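Side-chain contact in StiE protein (Stigmatella aurantiaca, PDB 6ECX), which carries an O-methyltransferase domain that binds S-adenosylmethionine, as part of a modular polyketide synthase: residues Arg68-Val71 / Ala72-Leu76. Residues are numbered along the deposited sequence; the frame is centred on the assembly and turned at random.
Sequences RLAV and AQREL
The guanidinium of Arg74 folds back along the helix and lays one face over the backbone of Ala70, whose O lies 3.8 Å from the plane, beneath its centre; the N of Val71 lies on that same face. A bend at chi3 (-77°) turns the chain back toward the N-terminal end, carrying NH1 to 3.8 Å from Ala70 CB and NH2 to 3.8 Å from Val71 CG2, both van der Waals contacts. The Ala70 O below accepts its bond from Arg74 N (3.0 Å, N-H...O 167°), and a weak second one from Gln73 N. On the neighbouring side of the helix, the amide of Gln73 rests against Leu69, CD being 4.0 Å from Leu69 CG. With CG beside its own backbone N (chi1 -72°), the Gln73 side chain crosses that of Leu69 at an angle, and NE2 continues to a hydrogen bond with Thr39 O. Arg68 NH1 approaches Ala72 CB obliquely at 4.1 Å, while the guanidinium makes a cation-pi contact with Phe43 and NH2 a weak hydrogen bond to Gln44 OE1. Glu75 N bonds to Val71 O (2.9 Å), but the carboxylate turns elsewhere, to Arg78 and Tyr315. Spacings of three and four residues and successive i to i+4 amide bonds mark an alpha-helix, here the middle of helix 64-80, where the Gln73 side chain lies about 7 Å from bound S-adenosylmethionine and close to Arg77 of its binding site.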
loop_
_atom_site.group_PDB
_atom_site.type_symbol
_atom_site.label_atom_id
_atom_site.label_comp_id
_atom_site.label_asym_id
_atom_site.label_seq_id
_atom_site.Cartn_x
_atom_site.Cartn_y
_atom_site.Cartn_z
ATOM N N ARG A 68 6.618 12.440 13.859
ATOM C CA ARG A 68 6.598 13.014 12.514
ATOM C C ARG A 68 6.362 11.936 11.463
ATOM O O ARG A 68 5.600 12.142 10.512
ATOM C CB ARG A 68 7.901 13.759 12.232
ATOM C CG ARG A 68 7.936 14.506 10.911
ATOM C CD ARG A 68 6.872 15.597 10.848
ATOM N NE ARG A 68 6.934 16.334 9.587
ATOM C CZ ARG A 68 6.178 16.060 8.530
ATOM N NH1 ARG A 68 5.297 15.068 8.591
ATOM N NH2 ARG A 68 6.298 16.776 7.417
ATOM N N LEU A 69 6.999 10.775 11.627
ATOM C CA LEU A 69 6.747 9.668 10.712
ATOM C C LEU A 69 5.298 9.189 10.812
ATOM O O LEU A 69 4.661 8.892 9.792
ATOM C CB LEU A 69 7.726 8.534 10.995
ATOM C CG LEU A 69 7.549 7.284 10.138
ATOM C CD1 LEU A 69 7.625 7.626 8.658
ATOM C CD2 LEU A 69 8.610 6.260 10.522
ATOM N N ALA A 70 4.751 9.127 12.031
ATOM C CA ALA A 70 3.354 8.724 12.182
ATOM C C ALA A 70 2.422 9.701 11.477
ATOM O O ALA A 70 1.467 9.287 10.807
ATOM C CB ALA A 70 2.990 8.605 13.661
ATOM N N VAL A 71 2.696 11.002 11.605
ATOM C CA VAL A 71 1.912 12.014 10.903
ATOM C C VAL A 71 1.934 11.755 9.402
ATOM O O VAL A 71 0.892 11.766 8.733
ATOM C CB VAL A 71 2.440 13.421 11.241
ATOM C CG1 VAL A 71 1.864 14.460 10.288
ATOM C CG2 VAL A 71 2.119 13.771 12.681
ATOM N N ALA A 72 3.127 11.520 8.849
ATOM C CA ALA A 72 3.248 11.348 7.406
ATOM C C ALA A 72 2.603 10.053 6.935
ATOM O O ALA A 72 2.222 9.944 5.762
ATOM C CB ALA A 72 4.720 11.381 6.987
ATOM N N GLN A 73 2.507 9.056 7.812
ATOM C CA GLN A 73 1.842 7.816 7.445
ATOM C C GLN A 73 0.332 7.996 7.434
ATOM O O GLN A 73 -0.353 7.449 6.559
ATOM C CB GLN A 73 2.241 6.693 8.404
ATOM C CG GLN A 73 3.686 6.203 8.223
ATOM C CD GLN A 73 4.132 5.274 9.340
ATOM O OE1 GLN A 73 3.890 5.544 10.514
ATOM N NE2 GLN A 73 4.772 4.167 8.977
ATOM N N ARG A 74 -0.201 8.743 8.408
ATOM C CA ARG A 74 -1.615 9.095 8.381
ATOM C C ARG A 74 -1.951 9.928 7.146
ATOM O O ARG A 74 -3.027 9.769 6.552
ATOM C CB ARG A 74 -1.994 9.837 9.662
ATOM C CG ARG A 74 -2.072 8.928 10.874
ATOM C CD ARG A 74 -2.726 9.621 12.058
ATOM N NE ARG A 74 -1.821 10.559 12.714
ATOM C CZ ARG A 74 -0.912 10.203 13.618
ATOM N NH1 ARG A 74 -0.783 8.930 13.970
ATOM N NH2 ARG A 74 -0.130 11.118 14.165
ATOM N N GLU A 75 -1.034 10.802 6.733
ATOM C CA GLU A 75 -1.266 11.614 5.542
ATOM C C GLU A 75 -1.316 10.758 4.276
ATOM O O GLU A 75 -2.133 11.007 3.380
ATOM C CB GLU A 75 -0.178 12.681 5.436
ATOM C CG GLU A 75 -0.173 13.461 4.127
ATOM C CD GLU A 75 -1.379 14.373 3.948
ATOM O OE1 GLU A 75 -2.215 14.473 4.874
ATOM O OE2 GLU A 75 -1.478 14.994 2.864
ATOM N N LEU A 76 -0.441 9.753 4.173
ATOM C CA LEU A 76 -0.540 8.811 3.061
ATOM C C LEU A 76 -1.924 8.169 3.023
ATOM O O LEU A 76 -2.563 8.090 1.965
ATOM C CB LEU A 76 0.548 7.743 3.187
ATOM C CG LEU A 76 0.538 6.663 2.107
ATOM C CD1 LEU A 76 1.288 7.147 0.877
ATOM C CD2 LEU A 76 1.186 5.414 2.652
#